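Local coordinates for protein esterase YbfF (Escherichia coli, PDB 3BF7) that probably hydrolyses ester and possibly thioester bonds as an alpha/beta hydrolase whose helical cap helps form the substrate-binding crevice, at residues A[191-205]-A[219-233]. The protein carries 1 engineered substitution. Numbering follows the deposited sequence.
Sequences IPAWDHPALFIPGGN and AQFPQARAHVIAGAG
Phe-221, the first residue past helix 214-220, receives the edge of the Phe-200 ring on its face, in an offset edge-to-face pair with centroids 5.6 Å apart and planes at 64°. The pair belongs to the last beta-alpha-beta unit of the alpha/beta hydrolase sheet, where strand 198-201 runs parallel to the edge strand 224-226; it lies on the face carrying Ala-198, Phe-200 and Ala-224, and Met-96 of helix 90-101 touches both rings. With CG anti to its carbonyl carbon (chi1 -70°), Phe-221 also brings CE1 to 3.8 Å from Trp-194 CE3, while Ile-191 CD1 meets its far end at CZ. Phe-200 CE1 rests 3.6 Å from Ala-224 CB. Before the strands, Gln-220 grips the chain at two points: its OE1 accepts hydrogen bonds from Ile-191 N (3.0 Å) and Trp-188 NE1, and its backbone O one from Trp-194 N. With an alanine here the amide is gone, and Ile-191 N and Trp-188 NE1 would probably lose the acceptor they share. Between the strands, Phe-200 N donates to Arg-225 O, and Ala-198 O accepts a hydrogen bond from Arg-225 N. The pairing outlasts strand 224-226: His-227 N donates to Phe-200 O, Ile-229 N is hydrogen-bonded to Pro-202 O at 2.9 Å, and Gly-204 N to Ile-229 O. Here Gly-203 N donates a hydrogen bond to Asp-113 OD2, the acid of a probable Ser-89/His-234/Asp-113 triad, so the loop after strand 198-201 lies beside the probable active site. At the opposite end, Pro-197 CB lies over one face of the Arg-225 guanidinium, 3.6 Å from NH2.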
ATOM      1  N   ILE A 191      10.691  -5.287 -13.647  1.00  8.99           N
ATOM      2  CA  ILE A 191       9.630  -5.652 -14.573  1.00  8.94           C
ATOM      3  C   ILE A 191       9.798  -4.979 -15.925  1.00  8.32           C
ATOM      4  O   ILE A 191      10.545  -4.011 -16.057  1.00  7.98           O
ATOM      5  CB  ILE A 191       8.243  -5.244 -14.015  1.00  8.71           C
ATOM      6  CG1 ILE A 191       8.168  -3.722 -13.849  1.00  8.82           C
ATOM      7  CG2 ILE A 191       7.996  -5.939 -12.683  1.00 10.74           C
ATOM      8  CD1 ILE A 191       6.796  -3.213 -13.426  1.00  9.86           C
ATOM      9  N   PRO A 192       9.111  -5.500 -16.955  1.00  8.44           N
ATOM     10  CA  PRO A 192       9.202  -4.906 -18.291  1.00  9.23           C
ATOM     11  C   PRO A 192       8.500  -3.552 -18.253  1.00  8.75           C
ATOM     12  O   PRO A 192       7.677  -3.292 -17.372  1.00  8.79           O
ATOM     13  CB  PRO A 192       8.452  -5.905 -19.169  1.00 10.96           C
ATOM     14  CG  PRO A 192       8.613  -7.202 -18.440  1.00 13.47           C
ATOM     15  CD  PRO A 192       8.405  -6.791 -17.008  1.00 10.60           C
ATOM     16  N   ALA A 193       8.816  -2.693 -19.211  1.00  8.34           N
ATOM     17  CA  ALA A 193       8.202  -1.378 -19.262  1.00  8.17           C
ATOM     18  C   ALA A 193       6.694  -1.469 -19.463  1.00  8.64           C
ATOM     19  O   ALA A 193       6.202  -2.307 -20.224  1.00  9.87           O
ATOM     20  CB  ALA A 193       8.824  -0.562 -20.388  1.00  9.85           C
ATOM     21  N   TRP A 194       5.967  -0.609 -18.756  1.00  7.61           N
ATOM     22  CA  TRP A 194       4.515  -0.529 -18.885  1.00  8.22           C
ATOM     23  C   TRP A 194       4.307   0.795 -19.621  1.00  8.16           C
ATOM     24  O   TRP A 194       4.464   1.875 -19.041  1.00  8.45           O
ATOM     25  CB  TRP A 194       3.849  -0.498 -17.508  1.00  9.25           C
ATOM     26  CG  TRP A 194       2.354  -0.657 -17.545  1.00  8.94           C
ATOM     27  CD1 TRP A 194       1.651  -1.711 -18.060  1.00  9.76           C
ATOM     28  CD2 TRP A 194       1.384   0.241 -16.998  1.00  9.24           C
ATOM     29  NE1 TRP A 194       0.305  -1.527 -17.861  1.00 10.18           N
ATOM     30  CE2 TRP A 194       0.111  -0.336 -17.212  1.00  8.85           C
ATOM     31  CE3 TRP A 194       1.465   1.478 -16.346  1.00  9.84           C
ATOM     32  CZ2 TRP A 194      -1.072   0.281 -16.792  1.00 10.05           C
ATOM     33  CZ3 TRP A 194       0.289   2.092 -15.928  1.00 10.03           C
ATOM     34  CH2 TRP A 194      -0.964   1.491 -16.155  1.00 10.52           C
ATOM     35  N   ASP A 195       3.974   0.705 -20.906  1.00  8.41           N
ATOM     36  CA  ASP A 195       3.802   1.887 -21.746  1.00  8.15           C
ATOM     37  C   ASP A 195       2.452   2.579 -21.626  1.00  8.29           C
ATOM     38  O   ASP A 195       1.714   2.709 -22.606  1.00  9.62           O
ATOM     39  CB  ASP A 195       4.079   1.528 -23.210  1.00  9.43           C
ATOM     40  CG  ASP A 195       5.528   1.151 -23.451  1.00  8.83           C
ATOM     41  OD1 ASP A 195       6.416   1.932 -23.058  1.00  8.96           O
ATOM     42  OD2 ASP A 195       5.784   0.078 -24.038  1.00 12.79           O
ATOM     43  N   HIS A 196       2.148   3.034 -20.414  1.00  8.18           N
ATOM     44  CA  HIS A 196       0.902   3.734 -20.124  1.00  9.00           C
ATOM     45  C   HIS A 196       1.164   4.764 -19.037  1.00  8.60           C
ATOM     46  O   HIS A 196       2.047   4.577 -18.198  1.00  8.65           O
ATOM     47  CB  HIS A 196      -0.167   2.759 -19.628  1.00  9.96           C
ATOM     48  CG  HIS A 196      -0.501   1.675 -20.604  1.00 10.29           C
ATOM     49  ND1 HIS A 196       0.123   0.446 -20.601  1.00 13.05           N
ATOM     50  CD2 HIS A 196      -1.381   1.648 -21.633  1.00 12.50           C
ATOM     51  CE1 HIS A 196      -0.361  -0.291 -21.585  1.00 12.58           C
ATOM     52  NE2 HIS A 196      -1.274   0.414 -22.225  1.00 15.71           N
ATOM     53  N   PRO A 197       0.402   5.867 -19.032  1.00  8.53           N
ATOM     54  CA  PRO A 197       0.603   6.895 -18.006  1.00  9.30           C
ATOM     55  C   PRO A 197       0.404   6.303 -16.614  1.00  7.91           C
ATOM     56  O   PRO A 197      -0.571   5.591 -16.375  1.00  8.43           O
ATOM     57  CB  PRO A 197      -0.465   7.933 -18.342  1.00 10.92           C
ATOM     58  CG  PRO A 197      -0.647   7.776 -19.823  1.00 12.58           C
ATOM     59  CD  PRO A 197      -0.632   6.279 -19.996  1.00  9.80           C
ATOM     60  N   ALA A 198       1.334   6.590 -15.713  1.00  7.54           N
ATOM     61  CA  ALA A 198       1.269   6.098 -14.340  1.00  7.51           C
ATOM     62  C   ALA A 198       1.586   7.256 -13.410  1.00  7.09           C
ATOM     63  O   ALA A 198       2.515   8.015 -13.669  1.00  9.04           O
ATOM     64  CB  ALA A 198       2.278   4.976 -14.138  1.00  9.13           C
ATOM     65  N   LEU A 199       0.826   7.388 -12.328  1.00  6.48           N
ATOM     66  CA  LEU A 199       1.045   8.476 -11.384  1.00  6.48           C
ATOM     67  C   LEU A 199       1.797   8.035 -10.140  1.00  5.89           C
ATOM     68  O   LEU A 199       1.424   7.055  -9.492  1.00  6.65           O
ATOM     69  CB  LEU A 199      -0.293   9.094 -10.956  1.00  7.27           C
ATOM     70  CG  LEU A 199      -0.206  10.230  -9.926  1.00  7.68           C
ATOM     71  CD1 LEU A 199       0.486  11.436 -10.547  1.00  9.87           C
ATOM     72  CD2 LEU A 199      -1.604  10.605  -9.445  1.00  8.73           C
ATOM     73  N   PHE A 200       2.865   8.760  -9.826  1.00  5.69           N
ATOM     74  CA  PHE A 200       3.655   8.514  -8.630  1.00  6.04           C
ATOM     75  C   PHE A 200       3.471   9.739  -7.747  1.00  5.72           C
ATOM     76  O   PHE A 200       3.584  10.872  -8.220  1.00  7.01           O
ATOM     77  CB  PHE A 200       5.130   8.323  -8.974  1.00  6.50           C
ATOM     78  CG  PHE A 200       5.413   7.020  -9.647  1.00  6.69           C
ATOM     79  CD1 PHE A 200       5.054   6.821 -10.977  1.00  7.62           C
ATOM     80  CD2 PHE A 200       5.952   5.957  -8.929  1.00  7.19           C
ATOM     81  CE1 PHE A 200       5.222   5.577 -11.582  1.00  9.22           C
ATOM     82  CE2 PHE A 200       6.122   4.709  -9.525  1.00  8.07           C
ATOM     83  CZ  PHE A 200       5.755   4.520 -10.853  1.00  8.74           C
ATOM     84  N   ILE A 201       3.169   9.509  -6.474  1.00  6.00           N
ATOM     85  CA  ILE A 201       2.955  10.598  -5.527  1.00  6.82           C
ATOM     86  C   ILE A 201       3.925  10.479  -4.358  1.00  6.29           C
ATOM     87  O   ILE A 201       3.631   9.826  -3.350  1.00  6.78           O
ATOM     88  CB  ILE A 201       1.504  10.592  -4.983  1.00  6.21           C
ATOM     89  CG1 ILE A 201       0.509  10.648  -6.145  1.00  7.68           C
ATOM     90  CG2 ILE A 201       1.287  11.788  -4.058  1.00  7.83           C
ATOM     91  CD1 ILE A 201      -0.946  10.540  -5.721  1.00  8.04           C
ATOM     92  N   PRO A 202       5.106  11.100  -4.485  1.00  6.90           N
ATOM     93  CA  PRO A 202       6.106  11.049  -3.416  1.00  7.03           C
ATOM     94  C   PRO A 202       5.856  12.094  -2.333  1.00  7.29           C
ATOM     95  O   PRO A 202       5.244  13.139  -2.579  1.00  8.10           O
ATOM     96  CB  PRO A 202       7.420  11.349  -4.143  1.00  8.94           C
ATOM     97  CG  PRO A 202       7.109  11.139  -5.601  1.00  8.80           C
ATOM     98  CD  PRO A 202       5.701  11.622  -5.725  1.00  7.76           C
ATOM     99  N   GLY A 203       6.328  11.796  -1.130  1.00  7.95           N
ATOM    100  CA  GLY A 203       6.234  12.756  -0.051  1.00  8.12           C
ATOM    101  C   GLY A 203       7.506  13.584  -0.156  1.00  9.30           C
ATOM    102  O   GLY A 203       8.595  13.029  -0.312  1.00  9.32           O
ATOM    103  N   GLY A 204       7.374  14.906  -0.082  1.00  9.13           N
ATOM    104  CA  GLY A 204       8.529  15.782  -0.180  1.00 12.13           C
ATOM    105  C   GLY A 204       9.571  15.566   0.900  1.00 11.01           C
ATOM    106  O   GLY A 204      10.750  15.874   0.700  1.00 13.06           O
ATOM    107  N   ASN A 205       9.144  15.054   2.050  1.00 11.11           N
ATOM    108  CA  ASN A 205      10.063  14.796   3.152  1.00 11.91           C
ATOM    109  C   ASN A 205      10.339  13.306   3.312  1.00 11.19           C
ATOM    110  O   ASN A 205      10.548  12.821   4.423  1.00 12.22           O
ATOM    111  CB  ASN A 205       9.504  15.350   4.466  1.00 14.75           C
ATOM    112  CG  ASN A 205       9.269  16.844   4.418  1.00 18.41           C
ATOM    113  OD1 ASN A 205      10.074  17.592   3.864  1.00 20.60           O
ATOM    114  ND2 ASN A 205       8.169  17.290   5.012  1.00 21.94           N
ATOM    115  N   ALA A 219      12.666   3.312 -16.382  1.00  7.96           N
ATOM    116  CA  ALA A 219      12.918   2.143 -17.214  1.00  8.79           C
ATOM    117  C   ALA A 219      11.726   1.191 -17.162  1.00  8.12           C
ATOM    118  O   ALA A 219      11.461   0.457 -18.113  1.00  9.39           O
ATOM    119  CB  ALA A 219      14.179   1.428 -16.750  1.00  8.99           C
ATOM    120  N   GLN A 220      11.001   1.214 -16.046  1.00  6.84           N
ATOM    121  CA  GLN A 220       9.848   0.342 -15.867  1.00  6.22           C
ATOM    122  C   GLN A 220       8.524   1.056 -16.117  1.00  6.17           C
ATOM    123  O   GLN A 220       7.548   0.429 -16.520  1.00  6.88           O
ATOM    124  CB  GLN A 220       9.903  -0.270 -14.467  1.00  6.66           C
ATOM    125  CG  GLN A 220      11.140  -1.144 -14.294  1.00  7.14           C
ATOM    126  CD  GLN A 220      11.424  -1.503 -12.853  1.00  6.50           C
ATOM    127  OE1 GLN A 220      11.086  -2.594 -12.390  1.00  6.99           O
ATOM    128  NE2 GLN A 220      12.043  -0.580 -12.132  1.00  6.96           N
ATOM    129  N   PHE A 221       8.506   2.367 -15.885  1.00  6.11           N
ATOM    130  CA  PHE A 221       7.323   3.196 -16.106  1.00  6.39           C
ATOM    131  C   PHE A 221       7.763   4.406 -16.915  1.00  6.33           C
ATOM    132  O   PHE A 221       7.889   5.519 -16.401  1.00  6.87           O
ATOM    133  CB  PHE A 221       6.705   3.593 -14.764  1.00  6.96           C
ATOM    134  CG  PHE A 221       6.074   2.438 -14.059  1.00  6.08           C
ATOM    135  CD1 PHE A 221       4.799   2.016 -14.410  1.00  7.09           C
ATOM    136  CD2 PHE A 221       6.804   1.680 -13.149  1.00  6.71           C
ATOM    137  CE1 PHE A 221       4.258   0.850 -13.874  1.00  7.67           C
ATOM    138  CE2 PHE A 221       6.272   0.511 -12.607  1.00  7.02           C
ATOM    139  CZ  PHE A 221       4.999   0.097 -12.973  1.00  8.14           C
ATOM    140  N   PRO A 222       8.003   4.194 -18.215  1.00  7.54           N
ATOM    141  CA  PRO A 222       8.441   5.276 -19.099  1.00  7.22           C
ATOM    142  C   PRO A 222       7.570   6.525 -19.070  1.00  6.78           C
ATOM    143  O   PRO A 222       8.087   7.642 -19.173  1.00  7.05           O
ATOM    144  CB  PRO A 222       8.492   4.610 -20.479  1.00  8.32           C
ATOM    145  CG  PRO A 222       7.536   3.457 -20.355  1.00 12.25           C
ATOM    146  CD  PRO A 222       7.804   2.944 -18.967  1.00  8.27           C
ATOM    147  N   GLN A 223       6.261   6.337 -18.924  1.00  7.58           N
ATOM    148  CA  GLN A 223       5.330   7.459 -18.888  1.00  7.71           C
ATOM    149  C   GLN A 223       4.916   7.845 -17.470  1.00  8.13           C
ATOM    150  O   GLN A 223       3.803   8.323 -17.236  1.00  8.11           O
ATOM    151  CB  GLN A 223       4.094   7.149 -19.740  1.00  8.53           C
ATOM    152  CG  GLN A 223       4.418   6.973 -21.218  1.00  8.33           C
ATOM    153  CD  GLN A 223       3.207   6.599 -22.047  1.00 10.30           C
ATOM    154  OE1 GLN A 223       3.255   5.658 -22.838  1.00 11.77           O
ATOM    155  NE2 GLN A 223       2.119   7.336 -21.875  1.00 11.13           N
ATOM    156  N   ALA A 224       5.824   7.640 -16.525  1.00  7.46           N
ATOM    157  CA  ALA A 224       5.566   7.997 -15.140  1.00  7.71           C
ATOM    158  C   ALA A 224       5.440   9.511 -15.010  1.00  8.50           C
ATOM    159  O   ALA A 224       6.163  10.269 -15.663  1.00  8.65           O
ATOM    160  CB  ALA A 224       6.702   7.509 -14.257  1.00  8.55           C
ATOM    161  N   ARG A 225       4.506   9.937 -14.167  1.00  7.51           N
ATOM    162  CA  ARG A 225       4.289  11.345 -13.875  1.00  9.49           C
ATOM    163  C   ARG A 225       4.426  11.435 -12.360  1.00  8.76           C
ATOM    164  O   ARG A 225       3.779  10.682 -11.632  1.00 10.44           O
ATOM    165  CB  ARG A 225       2.882  11.773 -14.299  1.00 12.23           C
ATOM    166  CG  ARG A 225       2.579  11.526 -15.767  1.00 16.36           C
ATOM    167  CD  ARG A 225       1.128  11.837 -16.097  1.00 18.90           C
ATOM    168  NE  ARG A 225       0.823  11.563 -17.499  1.00 21.76           N
ATOM    169  CZ  ARG A 225      -0.379  11.711 -18.046  1.00 23.05           C
ATOM    170  NH1 ARG A 225      -1.398  12.131 -17.308  1.00 23.60           N
ATOM    171  NH2 ARG A 225      -0.562  11.440 -19.332  1.00 24.37           N
ATOM    172  N   ALA A 226       5.278  12.332 -11.883  1.00 10.61           N
ATOM    173  CA  ALA A 226       5.474  12.471 -10.448  1.00 11.58           C
ATOM    174  C   ALA A 226       4.863  13.760  -9.922  1.00 12.52           C
ATOM    175  O   ALA A 226       5.019  14.828 -10.516  1.00 14.71           O
ATOM    176  CB  ALA A 226       6.958  12.422 -10.116  1.00 13.87           C
ATOM    177  N   HIS A 227       4.149  13.645  -8.812  1.00 11.26           N
ATOM    178  CA  HIS A 227       3.528  14.794  -8.176  1.00 12.73           C
ATOM    179  C   HIS A 227       3.963  14.764  -6.718  1.00 11.95           C
ATOM    180  O   HIS A 227       3.361  14.074  -5.894  1.00 10.55           O
ATOM    181  CB  HIS A 227       2.008  14.699  -8.267  1.00 16.54           C
ATOM    182  CG  HIS A 227       1.304  15.935  -7.807  1.00 20.64           C
ATOM    183  ND1 HIS A 227       1.538  16.513  -6.578  1.00 23.08           N
ATOM    184  CD2 HIS A 227       0.387  16.717  -8.423  1.00 23.20           C
ATOM    185  CE1 HIS A 227       0.800  17.599  -6.458  1.00 24.15           C
ATOM    186  NE2 HIS A 227       0.092  17.747  -7.563  1.00 23.03           N
ATOM    187  N   VAL A 228       5.023  15.500  -6.413  1.00 11.90           N
ATOM    188  CA  VAL A 228       5.552  15.543  -5.061  1.00 12.22           C
ATOM    189  C   VAL A 228       4.710  16.418  -4.145  1.00 12.14           C
ATOM    190  O   VAL A 228       4.372  17.553  -4.487  1.00 14.18           O
ATOM    191  CB  VAL A 228       7.003  16.063  -5.059  1.00 12.89           C
ATOM    192  CG1 VAL A 228       7.534  16.122  -3.637  1.00 14.62           C
ATOM    193  CG2 VAL A 228       7.876  15.158  -5.915  1.00 14.01           C
ATOM    194  N   ILE A 229       4.365  15.878  -2.981  1.00 10.62           N
ATOM    195  CA  ILE A 229       3.573  16.611  -2.005  1.00 11.38           C
ATOM    196  C   ILE A 229       4.531  17.212  -0.981  1.00 11.29           C
ATOM    197  O   ILE A 229       5.116  16.504  -0.159  1.00 10.08           O
ATOM    198  CB  ILE A 229       2.564  15.681  -1.294  1.00 11.70           C
ATOM    199  CG1 ILE A 229       1.693  14.956  -2.330  1.00 13.93           C
ATOM    200  CG2 ILE A 229       1.698  16.488  -0.337  1.00 12.83           C
ATOM    201  CD1 ILE A 229       0.907  15.876  -3.250  1.00 15.40           C
ATOM    202  N   ALA A 230       4.698  18.529  -1.043  1.00 12.91           N
ATOM    203  CA  ALA A 230       5.600  19.228  -0.136  1.00 13.92           C
ATOM    204  C   ALA A 230       5.219  19.058   1.332  1.00 14.69           C
ATOM    205  O   ALA A 230       4.042  19.023   1.681  1.00 14.88           O
ATOM    206  CB  ALA A 230       5.643  20.714  -0.491  1.00 15.14           C
ATOM    207  N   GLY A 231       6.233  18.947   2.183  1.00 17.10           N
ATOM    208  CA  GLY A 231       6.005  18.807   3.609  1.00 18.08           C
ATOM    209  C   GLY A 231       5.315  17.534   4.058  1.00 17.74           C
ATOM    210  O   GLY A 231       4.672  17.514   5.109  1.00 20.31           O
ATOM    211  N   ALA A 232       5.448  16.466   3.279  1.00 15.40           N
ATOM    212  CA  ALA A 232       4.819  15.204   3.641  1.00 13.09           C
ATOM    213  C   ALA A 232       5.818  14.061   3.742  1.00 11.41           C
ATOM    214  O   ALA A 232       6.757  13.968   2.951  1.00 11.03           O
ATOM    215  CB  ALA A 232       3.731  14.854   2.631  1.00 13.47           C
ATOM    216  N   GLY A 233       5.597  13.200   4.730  1.00  9.76           N
ATOM    217  CA  GLY A 233       6.448  12.044   4.933  1.00  8.95           C
ATOM    218  C   GLY A 233       5.959  10.854   4.125  1.00  8.02           C
ATOM    219  O   GLY A 233       5.197  11.005   3.168  1.00  8.79           O
TER
HETATM  220  O   HOH W   1      12.194  -2.355 -17.605  1.00 14.29           O
HETATM  221  O   HOH W   2       4.719   4.262 -17.587  1.00  7.47           O
HETATM  222  O   HOH W   3       8.908  18.893   1.682  1.00 28.38           O